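Local coordinates for glucosidase (Croceicoccus marinus, PDB 5Z3K), which probably hydrolyses O-glycosidic bonds as a beta-glucosidase of glycoside hydrolase family 39, at residues L53-R62 / I300-H311; G351-A359 / R413-Y421. One frame throughout, in Å; residues are numbered along the deposited sequence.

Interaction 1 (L53-R62 / I300-H311)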
loop_
_atom_site.group_PDB
_atom_site.type_symbol
_atom_site.label_atom_id
_atom_site.label_comp_id
_atom_site.label_asym_id
_atom_site.label_seq_id
_atom_site.Cartn_x
_atom_site.Cartn_y
_atom_site.Cartn_z
ATOM N N LEU A 53 6.568 3.823 -2.786
ATOM C CA LEU A 53 6.943 3.346 -1.461
ATOM C C LEU A 53 6.830 1.835 -1.480
ATOM O O LEU A 53 5.868 1.297 -2.033
ATOM C CB LEU A 53 6.049 3.946 -0.369
ATOM C CG LEU A 53 6.396 3.645 1.097
ATOM C CD1 LEU A 53 7.827 4.072 1.429
ATOM C CD2 LEU A 53 5.410 4.330 2.032
ATOM N N VAL A 54 7.831 1.154 -0.926
ATOM C CA VAL A 54 7.839 -0.305 -0.906
ATOM C C VAL A 54 8.085 -0.782 0.521
ATOM O O VAL A 54 9.113 -0.447 1.125
ATOM C CB VAL A 54 8.887 -0.896 -1.859
ATOM C CG1 VAL A 54 8.900 -2.410 -1.741
ATOM C CG2 VAL A 54 8.597 -0.464 -3.303
ATOM N N ARG A 55 7.157 -1.582 1.043
ATOM C CA ARG A 55 7.345 -2.261 2.323
ATOM C C ARG A 55 8.193 -3.508 2.106
ATOM O O ARG A 55 7.960 -4.265 1.158
ATOM C CB ARG A 55 5.986 -2.637 2.924
ATOM C CG ARG A 55 6.019 -3.216 4.334
ATOM C CD ARG A 55 4.602 -3.243 4.943
ATOM N NE ARG A 55 4.631 -3.534 6.383
ATOM C CZ ARG A 55 4.428 -4.743 6.915
ATOM N NH1 ARG A 55 4.163 -5.791 6.134
ATOM N NH2 ARG A 55 4.493 -4.907 8.233
ATOM N N SER A 56 9.177 -3.729 2.986
ATOM C CA SER A 56 10.179 -4.764 2.764
ATOM C C SER A 56 9.794 -6.110 3.364
ATOM O O SER A 56 10.535 -7.086 3.189
ATOM C CB SER A 56 11.522 -4.324 3.353
ATOM O OG SER A 56 11.452 -4.266 4.782
ATOM N N TYR A 57 8.660 -6.185 4.060
ATOM C CA TYR A 57 8.357 -7.353 4.888
ATOM C C TYR A 57 8.320 -8.644 4.071
ATOM O O TYR A 57 8.779 -9.696 4.538
ATOM C CB TYR A 57 7.028 -7.124 5.617
ATOM C CG TYR A 57 6.610 -8.272 6.508
ATOM C CD1 TYR A 57 7.167 -8.427 7.772
ATOM C CD2 TYR A 57 5.643 -9.182 6.095
ATOM C CE1 TYR A 57 6.789 -9.478 8.602
ATOM C CE2 TYR A 57 5.248 -10.235 6.922
ATOM C CZ TYR A 57 5.829 -10.375 8.171
ATOM O OH TYR A 57 5.455 -11.424 8.982
ATOM N N ASP A 58 7.830 -8.589 2.832
ATOM C CA ASP A 58 7.733 -9.831 2.070
ATOM C C ASP A 58 9.056 -10.246 1.424
ATOM O O ASP A 58 9.169 -11.381 0.949
ATOM C CB ASP A 58 6.609 -9.714 1.041
ATOM C CG ASP A 58 5.252 -9.568 1.712
ATOM O OD1 ASP A 58 4.898 -10.432 2.544
ATOM O OD2 ASP A 58 4.561 -8.565 1.463
ATOM N N TRP A 59 10.064 -9.383 1.444
ATOM C CA TRP A 59 11.405 -9.782 1.051
ATOM C C TRP A 59 11.961 -10.825 2.025
ATOM O O TRP A 59 11.420 -11.069 3.107
ATOM C CB TRP A 59 12.346 -8.579 1.018
ATOM C CG TRP A 59 11.952 -7.443 0.106
ATOM C CD1 TRP A 59 10.955 -7.435 -0.857
ATOM C CD2 TRP A 59 12.552 -6.144 0.068
ATOM N NE1 TRP A 59 10.912 -6.212 -1.478
ATOM C CE2 TRP A 59 11.877 -5.399 -0.929
ATOM C CE3 TRP A 59 13.600 -5.537 0.779
ATOM C CZ2 TRP A 59 12.221 -4.078 -1.234
ATOM C CZ3 TRP A 59 13.933 -4.222 0.488
ATOM C CH2 TRP A 59 13.242 -3.502 -0.519
ATOM N N VAL A 60 13.072 -11.437 1.623
ATOM C CA VAL A 60 13.861 -12.265 2.528
ATOM C C VAL A 60 14.829 -11.338 3.258
ATOM O O VAL A 60 16.037 -11.340 2.987
ATOM C CB VAL A 60 14.577 -13.390 1.750
ATOM C CG1 VAL A 60 15.438 -14.253 2.686
ATOM C CG2 VAL A 60 13.545 -14.257 1.022
ATOM N N SER A 61 14.295 -10.519 4.175
ATOM C CA SER A 61 15.030 -9.405 4.784
ATOM C C SER A 61 14.621 -9.235 6.238
ATOM O O SER A 61 14.356 -8.126 6.713
ATOM C CB SER A 61 14.792 -8.099 4.025
ATOM O OG SER A 61 15.149 -8.254 2.664
ATOM N N ARG A 62 14.575 -10.349 6.960
ATOM C CA ARG A 62 14.121 -10.372 8.340
ATOM C C ARG A 62 15.309 -10.326 9.292
ATOM O O ARG A 62 16.384 -10.861 9.007
ATOM C CB ARG A 62 13.287 -11.627 8.609
ATOM C CG ARG A 62 12.077 -11.763 7.713
ATOM C CD ARG A 62 11.029 -10.733 8.048
ATOM N NE ARG A 62 9.881 -10.905 7.166
ATOM C CZ ARG A 62 8.934 -11.830 7.319
ATOM N NH1 ARG A 62 8.964 -12.678 8.347
ATOM N NH2 ARG A 62 7.940 -11.896 6.442
ATOM N N ILE A 300 0.188 0.910 1.589
ATOM C CA ILE A 300 0.963 -0.219 1.065
ATOM C C ILE A 300 -0.045 -1.248 0.561
ATOM O O ILE A 300 -0.647 -1.979 1.359
ATOM C CB ILE A 300 1.882 -0.847 2.126
ATOM C CG1 ILE A 300 2.793 0.188 2.789
ATOM C CG2 ILE A 300 2.724 -1.957 1.512
ATOM C CD1 ILE A 300 3.897 0.736 1.873
ATOM N N PHE A 301 -0.229 -1.316 -0.755
ATOM C CA PHE A 301 -1.095 -2.329 -1.342
ATOM C C PHE A 301 -0.462 -3.709 -1.240
ATOM O O PHE A 301 0.718 -3.884 -1.541
ATOM C CB PHE A 301 -1.362 -2.020 -2.811
ATOM C CG PHE A 301 -2.114 -3.116 -3.515
ATOM C CD1 PHE A 301 -3.503 -3.183 -3.417
ATOM C CD2 PHE A 301 -1.439 -4.088 -4.247
ATOM C CE1 PHE A 301 -4.217 -4.182 -4.063
ATOM C CE2 PHE A 301 -2.128 -5.105 -4.890
ATOM C CZ PHE A 301 -3.523 -5.158 -4.799
ATOM N N PHE A 302 -1.275 -4.702 -0.880
ATOM C CA PHE A 302 -0.821 -6.070 -0.633
ATOM C C PHE A 302 -1.455 -7.002 -1.663
ATOM O O PHE A 302 -2.680 -7.147 -1.680
ATOM C CB PHE A 302 -1.218 -6.493 0.784
ATOM C CG PHE A 302 -0.794 -7.892 1.154
ATOM C CD1 PHE A 302 0.529 -8.167 1.464
ATOM C CD2 PHE A 302 -1.715 -8.927 1.194
ATOM C CE1 PHE A 302 0.933 -9.451 1.811
ATOM C CE2 PHE A 302 -1.320 -10.220 1.542
ATOM C CZ PHE A 302 0.010 -10.475 1.853
ATOM N N ARG A 303 -0.649 -7.627 -2.536
ATOM C CA ARG A 303 0.781 -7.399 -2.760
ATOM C C ARG A 303 1.014 -7.428 -4.272
ATOM O O ARG A 303 0.378 -8.226 -4.977
ATOM C CB ARG A 303 1.638 -8.468 -2.060
ATOM C CG ARG A 303 1.183 -9.916 -2.312
ATOM C CD ARG A 303 1.884 -10.927 -1.373
ATOM N NE ARG A 303 3.250 -11.198 -1.825
ATOM C CZ ARG A 303 4.135 -11.955 -1.177
ATOM N NH1 ARG A 303 3.828 -12.534 -0.017
ATOM N NH2 ARG A 303 5.344 -12.119 -1.687
ATOM N N ALA A 304 1.907 -6.567 -4.778
ATOM C CA ALA A 304 2.126 -6.418 -6.222
ATOM C C ALA A 304 3.210 -7.376 -6.737
ATOM O O ALA A 304 4.225 -6.977 -7.318
ATOM C CB ALA A 304 2.477 -4.969 -6.558
ATOM N N ASP A 305 2.980 -8.670 -6.537
ATOM C CA ASP A 305 3.863 -9.670 -7.134
ATOM C C ASP A 305 3.036 -10.919 -7.411
ATOM O O ASP A 305 1.802 -10.875 -7.396
ATOM C CB ASP A 305 5.113 -9.918 -6.267
ATOM C CG ASP A 305 4.816 -10.547 -4.892
ATOM O OD1 ASP A 305 3.671 -10.983 -4.613
ATOM O OD2 ASP A 305 5.772 -10.608 -4.077
ATOM N N THR A 306 3.717 -12.035 -7.703
ATOM C CA THR A 306 2.998 -13.277 -7.986
ATOM C C THR A 306 2.397 -13.915 -6.749
ATOM O O THR A 306 1.692 -14.919 -6.878
ATOM C CB THR A 306 3.909 -14.298 -8.659
ATOM O OG1 THR A 306 4.881 -14.770 -7.712
ATOM C CG2 THR A 306 4.591 -13.667 -9.865
ATOM N N GLY A 307 2.643 -13.364 -5.565
ATOM C CA GLY A 307 2.164 -13.974 -4.352
ATOM C C GLY A 307 3.035 -15.083 -3.831
ATOM O O GLY A 307 2.713 -15.654 -2.783
ATOM N N ALA A 308 4.128 -15.404 -4.524
ATOM C CA ALA A 308 5.091 -16.382 -4.041
ATOM C C ALA A 308 5.640 -15.905 -2.703
ATOM O O ALA A 308 6.310 -14.871 -2.624
ATOM C CB ALA A 308 6.216 -16.592 -5.064
ATOM N N ASP A 309 5.335 -16.638 -1.641
ATOM C CA ASP A 309 5.589 -16.212 -0.271
ATOM C C ASP A 309 6.658 -17.143 0.282
ATOM O O ASP A 309 6.409 -18.335 0.462
ATOM C CB ASP A 309 4.287 -16.262 0.534
ATOM C CG ASP A 309 4.468 -15.919 2.011
ATOM O OD1 ASP A 309 5.543 -16.175 2.592
ATOM O OD2 ASP A 309 3.498 -15.406 2.599
ATOM N N PHE A 310 7.847 -16.602 0.529
ATOM C CA PHE A 310 8.996 -17.396 0.945
ATOM C C PHE A 310 9.141 -17.463 2.456
ATOM O O PHE A 310 10.188 -17.885 2.961
ATOM C CB PHE A 310 10.264 -16.839 0.301
ATOM C CG PHE A 310 10.253 -16.928 -1.201
ATOM C CD1 PHE A 310 9.655 -15.943 -1.965
ATOM C CD2 PHE A 310 10.819 -18.015 -1.842
ATOM C CE1 PHE A 310 9.635 -16.031 -3.355
ATOM C CE2 PHE A 310 10.806 -18.113 -3.233
ATOM C CZ PHE A 310 10.208 -17.122 -3.987
ATOM N N HIS A 311 8.111 -17.052 3.185
ATOM C CA HIS A 311 8.048 -17.219 4.627
ATOM C C HIS A 311 7.043 -18.286 5.028
ATOM O O HIS A 311 7.380 -19.201 5.784
ATOM C CB HIS A 311 7.717 -15.863 5.256
ATOM C CG HIS A 311 8.643 -14.780 4.800
ATOM N ND1 HIS A 311 9.903 -14.610 5.337
ATOM C CD2 HIS A 311 8.524 -13.852 3.819
ATOM C CE1 HIS A 311 10.506 -13.603 4.731
ATOM N NE2 HIS A 311 9.689 -13.123 3.808
HETATM O O HOH W 1 7.641 -13.562 0.433
HETATM O O HOH W 2 5.836 -12.842 2.208
#
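His311 and Arg62 meet as two flat groups: the guanidinium lies on one face of the imidazole, centres 3.6 Å apart and planes at 11°. A bend at the second Arg62 torsion (chi2 -70°) helps bring the guanidinium between His311 and the Tyr57 ring on its opposite face; at its edge NE and NH2 both grip Tyr57 O, NH2 at 3.0 Å, which fixes its rotation. The imidazole is held in turn: NE2 reaches Trp59 O at 2.8 Å through a bent bond from above the carbonyl plane, while ND1 pairs with Glu112. With a leucine in place of Arg62, Tyr57 O would probably lose both side-chain donors and His311 the flat partner that steadies its ring.

Beside this close stack, Asp58 lays its carboxylate over one face of the Arg303 guanidinium, OD1 3.5 Å from NH1 but well out of plane, a salt bridge of charge alone. Arg303 NE and NH2 grip Asp305 side-on, while Ser27 holds Asp58 OD2. A water bridges Asp58 OD1 and Arg303 NH1, and a second joins Asp58 O to Phe310 N. The looser margin is partly exposed, Val60 CG2 standing 4.2 Å from Phe310 CB. At the other end, Ile300 CG2 packs on Arg55 CB at 3.6 Å. Strands 53-55 and 298-301 flank strand 25-27, as expected of the second and eighth strands of a TIM barrel.

Interaction 2 (G351-A359 / R413-Y421)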
loop_
_atom_site.group_PDB
_atom_site.type_symbol
_atom_site.label_atom_id
_atom_site.label_comp_id
_atom_site.label_asym_id
_atom_site.label_seq_id
_atom_site.Cartn_x
_atom_site.Cartn_y
_atom_site.Cartn_z
ATOM N N GLY A 351 -19.305 14.454 -10.284
ATOM C CA GLY A 351 -20.274 13.526 -10.825
ATOM C C GLY A 351 -20.057 12.089 -10.425
ATOM O O GLY A 351 -20.925 11.253 -10.707
ATOM N N GLY A 352 -18.946 11.751 -9.775
ATOM C CA GLY A 352 -18.779 10.418 -9.242
ATOM C C GLY A 352 -19.703 10.227 -8.060
ATOM O O GLY A 352 -20.444 11.127 -7.661
ATOM N N ASP A 353 -19.664 9.033 -7.481
ATOM C CA ASP A 353 -20.474 8.785 -6.291
ATOM C C ASP A 353 -19.652 8.005 -5.270
ATOM O O ASP A 353 -18.489 7.651 -5.512
ATOM C CB ASP A 353 -21.800 8.089 -6.670
ATOM C CG ASP A 353 -21.601 6.682 -7.210
ATOM O OD1 ASP A 353 -20.736 5.950 -6.690
ATOM O OD2 ASP A 353 -22.329 6.289 -8.147
ATOM N N ASP A 354 -20.261 7.727 -4.113
ATOM C CA ASP A 354 -19.608 6.944 -3.071
ATOM C C ASP A 354 -20.120 5.506 -3.011
ATOM O O ASP A 354 -19.856 4.807 -2.026
ATOM C CB ASP A 354 -19.747 7.632 -1.704
ATOM C CG ASP A 354 -21.186 7.815 -1.277
ATOM O OD1 ASP A 354 -22.091 7.342 -1.995
ATOM O OD2 ASP A 354 -21.419 8.444 -0.218
ATOM N N ASN A 355 -20.830 5.048 -4.052
ATOM C CA ASN A 355 -21.333 3.681 -4.160
ATOM C C ASN A 355 -20.586 2.860 -5.205
ATOM O O ASN A 355 -21.145 1.920 -5.776
ATOM C CB ASN A 355 -22.817 3.656 -4.507
ATOM C CG ASN A 355 -23.572 4.789 -3.895
ATOM O OD1 ASN A 355 -23.988 5.714 -4.594
ATOM N ND2 ASN A 355 -23.759 4.735 -2.587
ATOM N N GLY A 356 -19.339 3.212 -5.484
ATOM C CA GLY A 356 -18.495 2.384 -6.320
ATOM C C GLY A 356 -18.194 2.949 -7.693
ATOM O O GLY A 356 -17.367 2.363 -8.410
ATOM N N PHE A 357 -18.826 4.053 -8.100
ATOM C CA PHE A 357 -18.458 4.723 -9.350
ATOM C C PHE A 357 -17.532 5.877 -8.982
ATOM O O PHE A 357 -17.953 7.024 -8.820
ATOM C CB PHE A 357 -19.670 5.188 -10.154
ATOM C CG PHE A 357 -19.320 5.592 -11.562
ATOM C CD1 PHE A 357 -19.148 4.631 -12.549
ATOM C CD2 PHE A 357 -19.121 6.928 -11.890
ATOM C CE1 PHE A 357 -18.799 4.987 -13.846
ATOM C CE2 PHE A 357 -18.779 7.297 -13.190
ATOM C CZ PHE A 357 -18.613 6.326 -14.169
ATOM N N ALA A 358 -16.247 5.559 -8.856
ATOM C CA ALA A 358 -15.255 6.466 -8.287
ATOM C C ALA A 358 -14.425 7.090 -9.395
ATOM O O ALA A 358 -14.045 6.409 -10.348
ATOM C CB ALA A 358 -14.344 5.713 -7.322
ATOM N N ALA A 359 -14.132 8.379 -9.263
ATOM C CA ALA A 359 -13.380 9.079 -10.287
ATOM C C ALA A 359 -12.419 10.055 -9.626
ATOM O O ALA A 359 -12.695 10.598 -8.552
ATOM C CB ALA A 359 -14.320 9.803 -11.267
ATOM N N ARG A 413 -22.237 -0.797 4.838
ATOM C CA ARG A 413 -22.937 0.325 4.204
ATOM C C ARG A 413 -24.083 -0.240 3.372
ATOM O O ARG A 413 -23.982 -0.427 2.156
ATOM C CB ARG A 413 -21.977 1.138 3.343
ATOM C CG ARG A 413 -20.875 1.830 4.110
ATOM C CD ARG A 413 -20.263 2.943 3.272
ATOM N NE ARG A 413 -19.720 2.425 2.017
ATOM C CZ ARG A 413 -19.722 3.092 0.870
ATOM N NH1 ARG A 413 -20.235 4.319 0.809
ATOM N NH2 ARG A 413 -19.194 2.535 -0.212
ATOM N N VAL A 414 -25.201 -0.519 4.048
ATOM C CA VAL A 414 -26.277 -1.266 3.404
ATOM C C VAL A 414 -26.927 -0.476 2.279
ATOM O O VAL A 414 -27.584 -1.067 1.414
ATOM C CB VAL A 414 -27.341 -1.693 4.432
ATOM C CG1 VAL A 414 -26.745 -2.651 5.461
ATOM C CG2 VAL A 414 -27.942 -0.478 5.100
ATOM N N ASP A 415 -26.758 0.843 2.256
ATOM C CA ASP A 415 -27.339 1.689 1.218
ATOM C C ASP A 415 -26.379 1.959 0.061
ATOM O O ASP A 415 -26.699 2.757 -0.831
ATOM C CB ASP A 415 -27.810 3.013 1.825
ATOM C CG ASP A 415 -28.901 2.817 2.868
ATOM O OD1 ASP A 415 -29.795 1.973 2.632
ATOM O OD2 ASP A 415 -28.858 3.490 3.920
ATOM N N ALA A 416 -25.225 1.293 0.033
ATOM C CA ALA A 416 -24.188 1.592 -0.948
ATOM C C ALA A 416 -24.270 0.723 -2.197
ATOM O O ALA A 416 -23.237 0.478 -2.832
ATOM C CB ALA A 416 -22.806 1.456 -0.307
ATOM N N ARG A 417 -25.462 0.253 -2.573
ATOM C CA ARG A 417 -25.616 -0.494 -3.816
ATOM C C ARG A 417 -25.170 0.362 -4.998
ATOM O O ARG A 417 -25.374 1.576 -5.011
ATOM C CB ARG A 417 -27.074 -0.932 -3.994
ATOM C CG ARG A 417 -27.379 -1.610 -5.331
ATOM C CD ARG A 417 -28.806 -2.158 -5.376
ATOM N NE ARG A 417 -29.094 -2.990 -4.208
ATOM C CZ ARG A 417 -28.764 -4.274 -4.108
ATOM N NH1 ARG A 417 -28.142 -4.876 -5.111
ATOM N NH2 ARG A 417 -29.058 -4.955 -3.008
ATOM N N SER A 418 -24.523 -0.272 -5.981
ATOM C CA SER A 418 -24.046 0.459 -7.151
ATOM C C SER A 418 -25.216 1.062 -7.920
ATOM O O SER A 418 -26.316 0.501 -7.963
ATOM C CB SER A 418 -23.239 -0.471 -8.062
ATOM O OG SER A 418 -23.094 0.058 -9.365
ATOM N N THR A 419 -24.979 2.237 -8.513
ATOM C CA THR A 419 -26.005 2.859 -9.346
ATOM C C THR A 419 -26.275 2.035 -10.595
ATOM O O THR A 419 -27.352 2.153 -11.189
ATOM C CB THR A 419 -25.592 4.288 -9.723
ATOM O OG1 THR A 419 -25.369 5.049 -8.530
ATOM C CG2 THR A 419 -26.673 4.983 -10.537
ATOM N N GLY A 420 -25.339 1.179 -10.981
ATOM C CA GLY A 420 -25.527 0.352 -12.153
ATOM C C GLY A 420 -25.274 1.038 -13.474
ATOM O O GLY A 420 -25.814 0.593 -14.494
ATOM N N TYR A 421 -24.461 2.097 -13.495
ATOM C CA TYR A 421 -24.059 2.709 -14.756
ATOM C C TYR A 421 -23.493 1.672 -15.718
ATOM O O TYR A 421 -22.746 0.770 -15.324
ATOM C CB TYR A 421 -22.998 3.783 -14.532
ATOM C CG TYR A 421 -23.453 4.966 -13.717
ATOM C CD1 TYR A 421 -24.525 5.746 -14.128
ATOM C CD2 TYR A 421 -22.785 5.322 -12.552
ATOM C CE1 TYR A 421 -24.931 6.843 -13.397
ATOM C CE2 TYR A 421 -23.188 6.419 -11.810
ATOM C CZ TYR A 421 -24.266 7.168 -12.238
ATOM O OH TYR A 421 -24.658 8.254 -11.504
HETATM O O HOH W 3 -22.366 3.368 -8.677
HETATM O O HOH W 4 -24.327 7.758 -8.960
HETATM O O HOH W 5 -21.508 -0.585 -4.871
#
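Asn355 presses its side chain along the backbone of 415-417, and each of its atoms can be followed outward. CB sits 3.3 Å from Arg417 O, with Ala416 O close by; CG stays near the same Arg417 oxygen. At the branch, ND2 turns to the main chain of Ala416, 3.6 Å from its CA, whereas OD1 faces Thr419 and stays 4.2 Å from OG1. A first torsion of -34°, well short of the usual staggered value, goes with this close fit. Asn355 O takes a bond from a water at 2.7 Å, the same water donates to Ala416 O, and the CA-H of Ser418 points at the Asn355 oxygen.

To one side, Arg413 takes Asp354 O end-on, NH1 at 2.9 Å and NH2 at 3.0 Å, the oxygen lying in the guanidinium plane and Ala416 CB covering one face. Its NE turns to Asp235, in the loop between strand 223-229 and helix 238-252 of the barrel.

Residues 351-356 connect the antiparallel neighbours 345-350 and 357-363, so this is the turn of a beta hairpin in the nine-stranded sheet that accompanies the barrel, as beta domains do in family 39 enzymes. Asp353 shapes that turn: OD1 accepts from the backbone N of Asn355, an Asx turn, and from that of Phe357, the two donors coming from opposite faces of the carboxylate.

Asp353 OD2 instead looks across to 413-421, where one water donates to it at 2.6 Å and also meets Thr419 OG1 and Tyr421 OH. Farther along, Tyr421 sets its edge against the face of Phe357, ring planes 65° apart in a T-shaped pair, with CD2 3.6 Å from Phe357 CG; strands 6-13 and 369-376 also touch Phe357.

Interactions 1 and 2 sample two settings of one chain, a buried barrel contact and a surface contact of the accompanying beta sheet. Their centres are 32 Å apart and their nearest atoms about 15 Å, so neither touches the other. Interaction 1 is buried at the C-terminal ends of barrel strands, the end at which TIM-barrel enzymes carry their active sites, and is therefore probably close to the sugar-binding pocket. Interaction 2 is tied to the barrel through Arg413 and Asp235, in the loop after strand 223-229. Helix 277-291 offers an indirect connection: it precedes barrel strand 298-301, which enters interaction 1, and its Tyr290 hydroxyl bonds the backbone of Asp353 and Gly356 in interaction 2.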